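Local coordinates for hypothetical protein (Bacteroides fragilis, PDB 4I17) that is of unknown function but, as an exported protein built of tetratricopeptide (TPR) repeats, probably serves as a helical scaffold for binding other proteins, at residues E113-G124 and Y140-W151. Sequence-based numbering, arbitrary orientation. Where two conformers were deposited one is given.
Sequences EKLYAIYYLKEG and YKHATDVTSKKW. With SO4 (sulfate ion), chain D; SO4 (sulfate ion), chain B.
Ala117 and Ala143 let helices 110-129 and 133-143 come close, their CA atoms 4.7 Å apart, and larger side chains fill in around them. Leu121 turns CD2 to Ala143 CB and the Tyr140 ring and CD1 to the indole edge of Trp151. That indole packs tightly too, a knob among Lys114, Ala117, Ile118 and Leu121, though its Lys114 and Ile118 walls are exposed. Next to Tyr140, Gly124 CA sits over one face of the phenol, 3.9 Å from its centroid, while the hydroxyl bonds to Gln128. On the flank, His142 CB stands above the centre of the Tyr120 ring, and with CG beside the backbone N (chi1 -79°) its imidazole continues over the phenol as an offset stack, planes 18° apart. Val146 CG1 rests against both Ala117 CB and Tyr116 CD2. Beyond it the Glu113 side chain, extended beyond CG, brings its carboxylate to the loop: OE2 accepts from Thr147 OG1 on the syn side at 2.6 Å and from Thr147 N above the carboxylate plane, and OE1 takes Ser148 N at 3.1 Å. The solvent side, with exposed Asp145 and Thr147, is looser. There Ser148 N-caps helix 149-174, its OG accepting from Trp151 N at 3.2 Å and donating to a sulfate, probably from the crystallisation liquor, that Lys149 N also binds. Such antiparallel helix pairs, leading through a short loop into the next helix, characterise the TPR superhelix.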
loop_
_atom_site.group_PDB
_atom_site.type_symbol
_atom_site.label_atom_id
_atom_site.label_comp_id
_atom_site.label_asym_id
_atom_site.label_seq_id
_atom_site.Cartn_x
_atom_site.Cartn_y
_atom_site.Cartn_z
ATOM N N GLU A 113 -2.245 7.350 0.504
ATOM C CA GLU A 113 -1.362 6.863 1.576
ATOM C C GLU A 113 -1.958 5.651 2.255
ATOM O O GLU A 113 -1.196 4.733 2.546
ATOM C CB GLU A 113 -1.030 7.928 2.628
ATOM C CG GLU A 113 -0.032 8.970 2.160
ATOM C CD GLU A 113 0.651 9.781 3.250
ATOM O OE1 GLU A 113 0.283 9.652 4.443
ATOM O OE2 GLU A 113 1.588 10.534 2.902
ATOM N N LYS A 114 -3.302 5.624 2.488
ATOM C CA LYS A 114 -3.934 4.474 3.137
ATOM C C LYS A 114 -3.750 3.229 2.288
ATOM O O LYS A 114 -3.313 2.228 2.810
ATOM C CB LYS A 114 -5.427 4.703 3.426
ATOM C CG LYS A 114 -5.703 5.649 4.591
ATOM C CD LYS A 114 -7.207 5.904 4.736
ATOM C CE LYS A 114 -7.554 6.762 5.933
ATOM N NZ LYS A 114 -7.121 8.175 5.765
ATOM N N LEU A 115 -4.040 3.299 0.970
ATOM C CA LEU A 115 -3.893 2.129 0.090
ATOM C C LEU A 115 -2.445 1.625 0.007
ATOM O O LEU A 115 -2.204 0.407 0.031
ATOM C CB LEU A 115 -4.406 2.468 -1.306
ATOM C CG LEU A 115 -5.880 2.874 -1.340
ATOM C CD1 LEU A 115 -6.241 3.528 -2.680
ATOM C CD2 LEU A 115 -6.782 1.692 -1.018
ATOM N N TYR A 116 -1.504 2.551 -0.100
ATOM C CA TYR A 116 -0.077 2.236 -0.174
ATOM C C TYR A 116 0.367 1.511 1.101
ATOM O O TYR A 116 1.004 0.458 1.057
ATOM C CB TYR A 116 0.710 3.551 -0.332
ATOM C CG TYR A 116 2.206 3.381 -0.450
ATOM C CD1 TYR A 116 2.815 3.218 -1.692
ATOM C CD2 TYR A 116 3.024 3.401 0.683
ATOM C CE1 TYR A 116 4.199 3.082 -1.804
ATOM C CE2 TYR A 116 4.403 3.210 0.583
ATOM C CZ TYR A 116 4.986 3.095 -0.667
ATOM O OH TYR A 116 6.343 2.945 -0.780
ATOM N N ALA A 117 0.064 2.119 2.240
ATOM C CA ALA A 117 0.469 1.554 3.512
ATOM C C ALA A 117 -0.242 0.222 3.756
ATOM O O ALA A 117 0.404 -0.689 4.249
ATOM C CB ALA A 117 0.175 2.533 4.630
ATOM N N ILE A 118 -1.545 0.087 3.413
ATOM C CA ILE A 118 -2.251 -1.189 3.667
ATOM C C ILE A 118 -1.587 -2.303 2.846
ATOM O O ILE A 118 -1.406 -3.419 3.346
ATOM C CB ILE A 118 -3.778 -1.044 3.393
ATOM C CG1 ILE A 118 -4.402 -0.267 4.574
ATOM C CG2 ILE A 118 -4.485 -2.425 3.207
ATOM C CD1 ILE A 118 -5.686 0.409 4.254
ATOM N N TYR A 119 -1.209 -1.992 1.614
ATOM C CA TYR A 119 -0.582 -2.994 0.744
ATOM C C TYR A 119 0.686 -3.579 1.398
ATOM O O TYR A 119 0.868 -4.807 1.466
ATOM C CB TYR A 119 -0.226 -2.361 -0.607
ATOM C CG TYR A 119 0.523 -3.327 -1.490
ATOM C CD1 TYR A 119 -0.159 -4.244 -2.286
ATOM C CD2 TYR A 119 1.916 -3.370 -1.487
ATOM C CE1 TYR A 119 0.532 -5.179 -3.065
ATOM C CE2 TYR A 119 2.614 -4.298 -2.257
ATOM C CZ TYR A 119 1.914 -5.181 -3.068
ATOM O OH TYR A 119 2.585 -6.075 -3.857
ATOM N N TYR A 120 1.587 -2.678 1.826
ATOM C CA TYR A 120 2.843 -3.083 2.417
ATOM C C TYR A 120 2.663 -3.698 3.810
ATOM O O TYR A 120 3.434 -4.604 4.146
ATOM C CB TYR A 120 3.834 -1.914 2.445
ATOM C CG TYR A 120 4.493 -1.748 1.088
ATOM C CD1 TYR A 120 5.244 -2.781 0.525
ATOM C CD2 TYR A 120 4.342 -0.568 0.354
ATOM C CE1 TYR A 120 5.869 -2.633 -0.715
ATOM C CE2 TYR A 120 4.967 -0.406 -0.881
ATOM C CZ TYR A 120 5.715 -1.448 -1.419
ATOM O OH TYR A 120 6.328 -1.316 -2.643
ATOM N N LEU A 121 1.677 -3.240 4.608
ATOM C CA LEU A 121 1.460 -3.885 5.924
ATOM C C LEU A 121 0.943 -5.333 5.730
ATOM O O LEU A 121 1.358 -6.236 6.446
ATOM C CB LEU A 121 0.469 -3.083 6.755
ATOM C CG LEU A 121 0.950 -1.685 7.210
ATOM C CD1 LEU A 121 -0.215 -0.854 7.726
ATOM C CD2 LEU A 121 2.070 -1.780 8.206
ATOM N N LYS A 122 0.072 -5.539 4.736
ATOM C CA LYS A 122 -0.471 -6.871 4.412
ATOM C C LYS A 122 0.628 -7.780 3.873
ATOM O O LYS A 122 0.677 -8.936 4.269
ATOM C CB LYS A 122 -1.617 -6.757 3.400
ATOM N N GLU A 123 1.531 -7.254 3.003
ATOM C CA GLU A 123 2.679 -8.011 2.487
ATOM C C GLU A 123 3.607 -8.393 3.636
ATOM O O GLU A 123 4.017 -9.557 3.727
ATOM C CB GLU A 123 3.462 -7.209 1.433
ATOM C CG GLU A 123 2.762 -7.112 0.085
ATOM C CD GLU A 123 2.576 -8.467 -0.573
ATOM O OE1 GLU A 123 3.600 -9.066 -0.971
ATOM O OE2 GLU A 123 1.428 -8.969 -0.598
ATOM N N GLY A 124 3.921 -7.426 4.516
ATOM C CA GLY A 124 4.781 -7.699 5.666
ATOM C C GLY A 124 4.205 -8.797 6.555
ATOM O O GLY A 124 4.934 -9.689 7.002
ATOM N N TYR A 140 7.445 -3.904 5.754
ATOM C CA TYR A 140 7.023 -2.943 6.775
ATOM C C TYR A 140 7.805 -1.635 6.661
ATOM O O TYR A 140 7.220 -0.590 6.880
ATOM C CB TYR A 140 7.178 -3.497 8.185
ATOM C CG TYR A 140 6.313 -4.700 8.507
ATOM C CD1 TYR A 140 4.949 -4.698 8.224
ATOM C CD2 TYR A 140 6.829 -5.777 9.235
ATOM C CE1 TYR A 140 4.122 -5.740 8.632
ATOM C CE2 TYR A 140 6.012 -6.836 9.633
ATOM C CZ TYR A 140 4.663 -6.813 9.326
ATOM O OH TYR A 140 3.837 -7.826 9.742
ATOM N N LYS A 141 9.098 -1.681 6.276
ATOM C CA LYS A 141 9.879 -0.437 6.078
ATOM C C LYS A 141 9.288 0.430 4.986
ATOM O O LYS A 141 9.237 1.663 5.136
ATOM C CB LYS A 141 11.341 -0.754 5.755
ATOM C CG LYS A 141 12.096 -1.148 7.012
ATOM C CD LYS A 141 13.531 -0.658 6.949
ATOM C CE LYS A 141 14.239 -0.911 8.248
ATOM N NZ LYS A 141 15.056 0.245 8.710
ATOM N N HIS A 142 8.789 -0.195 3.900
ATOM C CA HIS A 142 8.128 0.577 2.834
ATOM C C HIS A 142 6.872 1.247 3.344
ATOM O O HIS A 142 6.561 2.367 2.929
ATOM C CB HIS A 142 7.780 -0.317 1.657
ATOM C CG HIS A 142 8.936 -0.616 0.750
ATOM N ND1 HIS A 142 9.447 0.353 -0.107
ATOM C CD2 HIS A 142 9.592 -1.780 0.535
ATOM C CE1 HIS A 142 10.404 -0.246 -0.800
ATOM N NE2 HIS A 142 10.545 -1.529 -0.434
ATOM N N ALA A 143 6.146 0.604 4.281
ATOM C CA ALA A 143 4.930 1.242 4.816
ATOM C C ALA A 143 5.286 2.473 5.674
ATOM O O ALA A 143 4.407 3.266 5.952
ATOM C CB ALA A 143 4.100 0.247 5.629
ATOM N N THR A 144 6.560 2.640 6.080
ATOM C CA THR A 144 6.983 3.828 6.854
ATOM C C THR A 144 7.222 5.029 5.916
ATOM O O THR A 144 7.423 6.129 6.426
ATOM C CB THR A 144 8.249 3.571 7.738
ATOM O OG1 THR A 144 9.410 3.457 6.915
ATOM C CG2 THR A 144 8.138 2.351 8.634
ATOM N N ASP A 145 7.178 4.838 4.558
ATOM C CA ASP A 145 7.380 5.904 3.540
ATOM C C ASP A 145 6.218 6.907 3.454
ATOM O O ASP A 145 6.321 7.907 2.741
ATOM C CB ASP A 145 7.591 5.322 2.126
ATOM C CG ASP A 145 8.743 4.350 1.939
ATOM O OD1 ASP A 145 9.679 4.359 2.776
ATOM O OD2 ASP A 145 8.720 3.590 0.935
ATOM N N VAL A 146 5.106 6.626 4.121
ATOM C CA VAL A 146 3.952 7.523 4.146
ATOM C C VAL A 146 4.296 8.715 5.060
ATOM O O VAL A 146 5.140 8.578 5.953
ATOM C CB VAL A 146 2.647 6.803 4.574
ATOM C CG1 VAL A 146 2.223 5.743 3.547
ATOM C CG2 VAL A 146 2.772 6.193 5.961
ATOM N N THR A 147 3.661 9.862 4.840
ATOM C CA THR A 147 3.938 11.054 5.645
ATOM C C THR A 147 3.128 11.043 6.934
ATOM O O THR A 147 3.517 11.701 7.891
ATOM C CB THR A 147 3.656 12.349 4.844
ATOM O OG1 THR A 147 2.262 12.447 4.590
ATOM C CG2 THR A 147 4.422 12.413 3.547
ATOM N N SER A 148 2.021 10.297 6.960
ATOM C CA SER A 148 1.123 10.180 8.108
ATOM C C SER A 148 1.862 9.588 9.306
ATOM O O SER A 148 2.400 8.483 9.182
ATOM C CB SER A 148 -0.046 9.275 7.742
ATOM O OG SER A 148 -0.758 8.877 8.901
ATOM N N LYS A 149 1.887 10.312 10.454
ATOM C CA LYS A 149 2.524 9.803 11.687
ATOM C C LYS A 149 1.785 8.555 12.214
ATOM O O LYS A 149 2.412 7.650 12.756
ATOM C CB LYS A 149 2.501 10.892 12.770
ATOM C CG LYS A 149 3.479 12.038 12.533
ATOM C CD LYS A 149 3.418 13.103 13.658
ATOM C CE LYS A 149 3.884 12.608 15.014
ATOM N NZ LYS A 149 3.612 13.590 16.096
ATOM N N LYS A 150 0.454 8.505 12.055
ATOM C CA LYS A 150 -0.358 7.368 12.513
ATOM C C LYS A 150 0.003 6.094 11.764
ATOM O O LYS A 150 0.206 5.042 12.381
ATOM C CB LYS A 150 -1.866 7.666 12.362
ATOM C CG LYS A 150 -2.378 8.867 13.173
ATOM C CD LYS A 150 -2.228 8.714 14.683
ATOM C CE LYS A 150 -2.346 10.026 15.422
ATOM N NZ LYS A 150 -2.015 9.871 16.866
ATOM N N TRP A 151 0.088 6.173 10.435
ATOM C CA TRP A 151 0.410 5.003 9.628
ATOM C C TRP A 151 1.844 4.612 9.808
ATOM O O TRP A 151 2.163 3.420 9.778
ATOM C CB TRP A 151 0.092 5.270 8.171
ATOM C CG TRP A 151 -1.387 5.229 7.949
ATOM C CD1 TRP A 151 -2.268 6.266 8.090
ATOM C CD2 TRP A 151 -2.177 4.061 7.682
ATOM N NE1 TRP A 151 -3.561 5.816 7.891
ATOM C CE2 TRP A 151 -3.529 4.471 7.619
ATOM C CE3 TRP A 151 -1.877 2.697 7.533
ATOM C CZ2 TRP A 151 -4.571 3.571 7.390
ATOM C CZ3 TRP A 151 -2.909 1.825 7.218
ATOM C CH2 TRP A 151 -4.237 2.265 7.164
HETATM S S SO4 D . -1.314 12.171 11.174
HETATM O O1 SO4 D . -1.883 11.100 10.352
HETATM O O2 SO4 D . 0.058 12.524 10.746
HETATM O O3 SO4 D . -2.179 13.349 11.054
HETATM O O4 SO4 D . -1.278 11.756 12.571
HETATM S S SO4 B . -4.822 6.599 17.080
HETATM O O1 SO4 B . -4.219 5.534 16.294
HETATM O O2 SO4 B . -5.801 7.310 16.261
HETATM O O3 SO4 B . -5.488 6.052 18.258
HETATM O O4 SO4 B . -3.766 7.515 17.499
#